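Local coordinates for protein apolipophorin-3b (Locusta migratoria, PDB 1AEP) that helps load diacylglycerol into lipophorin, the lipoprotein of insect hemolymph, by covering the hydrophobic surface that expands as lipid is taken up during flight, at residues A[82-87]-A[109-114]. Numbering follows the deposited sequence.
Sequences NNSIHD and GHQWQD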
ATOM      1  N   ASN A  82       6.761   2.927   4.451  1.00 16.04           N
ATOM      2  CA  ASN A  82       7.986   2.406   3.885  1.00 61.29           C
ATOM      3  C   ASN A  82       8.499   1.168   4.606  1.00 20.88           C
ATOM      4  O   ASN A  82       9.082   0.267   4.011  1.00 49.80           O
ATOM      5  CB  ASN A  82       9.077   3.422   3.978  1.00 29.04           C
ATOM      6  CG  ASN A  82      10.184   2.933   3.127  1.00 63.34           C
ATOM      7  OD1 ASN A  82       9.948   2.608   1.948  1.00 25.28           O
ATOM      8  ND2 ASN A  82      11.353   2.839   3.727  1.00 71.42           N
ATOM      9  N   ASN A  83       8.294   1.122   5.902  1.00 62.10           N
ATOM     10  CA  ASN A  83       8.775  -0.005   6.654  1.00 57.25           C
ATOM     11  C   ASN A  83       7.967  -1.268   6.447  1.00 12.37           C
ATOM     12  O   ASN A  83       8.473  -2.382   6.553  1.00100.00           O
ATOM     13  CB  ASN A  83       9.067   0.315   8.123  1.00 57.74           C
ATOM     14  CG  ASN A  83      10.151   1.387   8.207  1.00100.00           C
ATOM     15  OD1 ASN A  83      10.550   1.820   9.298  1.00100.00           O
ATOM     16  ND2 ASN A  83      10.628   1.843   7.036  1.00 85.40           N
ATOM     17  N   SER A  84       6.704  -1.107   6.141  1.00 29.89           N
ATOM     18  CA  SER A  84       5.927  -2.295   5.947  1.00 26.66           C
ATOM     19  C   SER A  84       6.089  -2.914   4.578  1.00 27.90           C
ATOM     20  O   SER A  84       5.584  -4.003   4.347  1.00 92.27           O
ATOM     21  CB  SER A  84       4.500  -2.229   6.447  1.00 49.74           C
ATOM     22  OG  SER A  84       3.855  -1.098   5.942  1.00 32.11           O
ATOM     23  N   ILE A  85       6.828  -2.253   3.674  1.00 29.49           N
ATOM     24  CA  ILE A  85       7.033  -2.818   2.339  1.00 45.84           C
ATOM     25  C   ILE A  85       8.468  -3.240   1.966  1.00 32.38           C
ATOM     26  O   ILE A  85       8.653  -4.229   1.255  1.00 83.01           O
ATOM     27  CB  ILE A  85       6.337  -2.094   1.187  1.00 18.94           C
ATOM     28  CG1 ILE A  85       6.472  -0.572   1.269  1.00 20.28           C
ATOM     29  CG2 ILE A  85       4.889  -2.519   1.077  1.00 44.35           C
ATOM     30  CD1 ILE A  85       7.686  -0.035   0.523  1.00 20.76           C
ATOM     31  N   HIS A  86       9.459  -2.479   2.428  1.00 31.73           N
ATOM     32  CA  HIS A  86      10.869  -2.717   2.136  1.00 37.66           C
ATOM     33  C   HIS A  86      11.251  -4.164   1.872  1.00 82.10           C
ATOM     34  O   HIS A  86      11.850  -4.517   0.850  1.00 44.00           O
ATOM     35  CB  HIS A  86      11.829  -2.131   3.171  1.00 46.65           C
ATOM     36  CG  HIS A  86      13.108  -1.737   2.504  1.00100.00           C
ATOM     37  ND1 HIS A  86      13.132  -0.993   1.319  1.00100.00           N
ATOM     38  CD2 HIS A  86      14.394  -2.016   2.846  1.00100.00           C
ATOM     39  CE1 HIS A  86      14.411  -0.826   0.983  1.00100.00           C
ATOM     40  NE2 HIS A  86      15.196  -1.431   1.881  1.00100.00           N
ATOM     41  N   ASP A  87      10.891  -5.004   2.822  1.00 35.18           N
ATOM     42  CA  ASP A  87      11.202  -6.407   2.735  1.00 83.41           C
ATOM     43  C   ASP A  87      10.006  -7.236   2.389  1.00 33.97           C
ATOM     44  O   ASP A  87       9.465  -7.934   3.230  1.00 86.84           O
ATOM     45  CB  ASP A  87      11.725  -6.906   4.066  1.00100.00           C
ATOM     46  CG  ASP A  87      13.102  -6.414   4.319  1.00100.00           C
ATOM     47  OD1 ASP A  87      14.003  -6.425   3.488  1.00100.00           O
ATOM     48  OD2 ASP A  87      13.260  -5.951   5.554  1.00100.00           O
ATOM     49  N   GLY A 109      -2.837  -1.126   4.339  1.00  7.32           N
ATOM     50  CA  GLY A 109      -4.227  -0.788   4.544  1.00 27.29           C
ATOM     51  C   GLY A 109      -4.517  -0.278   5.949  1.00  6.65           C
ATOM     52  O   GLY A 109      -5.261   0.691   6.133  1.00 49.15           O
ATOM     53  N   HIS A 110      -3.924  -0.953   6.942  1.00 12.59           N
ATOM     54  CA  HIS A 110      -4.121  -0.603   8.341  1.00  2.63           C
ATOM     55  C   HIS A 110      -3.560   0.746   8.678  1.00 14.30           C
ATOM     56  O   HIS A 110      -4.180   1.510   9.401  1.00 44.48           O
ATOM     57  CB  HIS A 110      -3.661  -1.658   9.307  1.00 16.77           C
ATOM     58  CG  HIS A 110      -4.522  -2.846   9.162  1.00  6.61           C
ATOM     59  ND1 HIS A 110      -4.041  -4.099   9.500  1.00 47.00           N
ATOM     60  CD2 HIS A 110      -5.800  -2.964   8.720  1.00 40.52           C
ATOM     61  CE1 HIS A 110      -5.035  -4.940   9.248  1.00 15.82           C
ATOM     62  NE2 HIS A 110      -6.104  -4.307   8.794  1.00 29.53           N
ATOM     63  N   GLN A 111      -2.394   1.024   8.116  1.00 16.86           N
ATOM     64  CA  GLN A 111      -1.720   2.282   8.296  1.00 31.66           C
ATOM     65  C   GLN A 111      -2.497   3.440   7.664  1.00  6.29           C
ATOM     66  O   GLN A 111      -2.446   4.573   8.144  1.00 55.49           O
ATOM     67  CB  GLN A 111      -0.349   2.135   7.712  1.00  9.24           C
ATOM     68  CG  GLN A 111       0.680   1.935   8.809  1.00 66.13           C
ATOM     69  CD  GLN A 111       1.812   1.049   8.353  1.00100.00           C
ATOM     70  OE1 GLN A 111       2.034  -0.059   8.856  1.00100.00           O
ATOM     71  NE2 GLN A 111       2.523   1.544   7.343  1.00 80.44           N
ATOM     72  N   TRP A 112      -3.219   3.137   6.582  1.00 19.10           N
ATOM     73  CA  TRP A 112      -4.043   4.104   5.910  1.00 25.07           C
ATOM     74  C   TRP A 112      -5.263   4.403   6.751  1.00  5.36           C
ATOM     75  O   TRP A 112      -5.662   5.553   6.882  1.00 36.91           O
ATOM     76  CB  TRP A 112      -4.439   3.665   4.512  1.00 12.52           C
ATOM     77  CG  TRP A 112      -3.469   4.288   3.578  1.00 10.99           C
ATOM     78  CD1 TRP A 112      -2.489   3.649   2.906  1.00  1.00           C
ATOM     79  CD2 TRP A 112      -3.349   5.688   3.271  1.00 20.05           C
ATOM     80  NE1 TRP A 112      -1.753   4.557   2.199  1.00 23.50           N
ATOM     81  CE2 TRP A 112      -2.270   5.813   2.365  1.00  8.29           C
ATOM     82  CE3 TRP A 112      -4.070   6.851   3.611  1.00 13.50           C
ATOM     83  CZ2 TRP A 112      -1.855   7.054   1.827  1.00 18.04           C
ATOM     84  CZ3 TRP A 112      -3.651   8.066   3.117  1.00  8.53           C
ATOM     85  CH2 TRP A 112      -2.557   8.180   2.233  1.00 13.75           C
ATOM     86  N   GLN A 113      -5.824   3.361   7.346  1.00  9.81           N
ATOM     87  CA  GLN A 113      -6.971   3.548   8.200  1.00 10.81           C
ATOM     88  C   GLN A 113      -6.604   4.412   9.399  1.00 17.11           C
ATOM     89  O   GLN A 113      -7.299   5.362   9.719  1.00 23.73           O
ATOM     90  CB  GLN A 113      -7.529   2.213   8.653  1.00 14.04           C
ATOM     91  CG  GLN A 113      -7.954   1.356   7.453  1.00 18.97           C
ATOM     92  CD  GLN A 113      -8.766   0.123   7.821  1.00  9.23           C
ATOM     93  OE1 GLN A 113      -9.818  -0.156   7.202  1.00 56.90           O
ATOM     94  NE2 GLN A 113      -8.272  -0.631   8.814  1.00 34.50           N
ATOM     95  N   ASP A 114      -5.484   4.087  10.051  1.00 13.55           N
ATOM     96  CA  ASP A 114      -4.974   4.840  11.204  1.00 18.78           C
ATOM     97  C   ASP A 114      -4.933   6.340  10.926  1.00  9.03           C
ATOM     98  O   ASP A 114      -5.558   7.135  11.612  1.00 50.09           O
ATOM     99  CB  ASP A 114      -3.506   4.515  11.398  1.00 41.90           C
ATOM    100  CG  ASP A 114      -3.272   3.722  12.622  1.00 54.90           C
ATOM    101  OD1 ASP A 114      -4.014   2.831  12.976  1.00100.00           O
ATOM    102  OD2 ASP A 114      -2.171   4.093  13.261  1.00 93.76           O
TER
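Ser84 and Gln111 meet through a single side-chain hydrogen bond at the surface of the elongated five-helix bundle of apolipophorin-III. It joins the C-terminal region of helix 69-83 to the middle of helix 94-121, the next helix in the chain. The amide nitrogen NE2 of Gln111 donates to OG of Ser84 over 3.3 Å, with a bent N-H...O angle of 144° and the hydroxyl oxygen tilted 22° out of the amide plane. The amide oxygen OE1 of Gln111 lies 3.6 Å from the same OG and 4.1 Å from CB of Ser84; the hydroxyl oxygen thus faces the end of the amide, a little nearer to NE2 than to OE1. The two backbones stay well apart, their closest CA atoms, those of Ser84 and Gln111, being 9.2 Å from each other. The glutamine side chain, bent at chi2, spans nearly half of that separation, and the serine side chain and the hydrogen bond make up the rest. With Gln111 cut back to alanine, the Ser84 hydroxyl would probably lose its amide donor and a gap would open between the two segments at this surface point. Next to this polar link, Ile85 is buried and packs on Ala104 and Val108 of helix 94-121 and on Phe48 and Ile52 of helix 36-63, while Trp112 turns to the interior and meets Phe77 edge-to-face. On the Ser84 side, a chi1 of 52° brings OG to where it meets both the Gln111 amide and, in a weak hydrogen bond, the carbonyl oxygen of Leu81, one turn back.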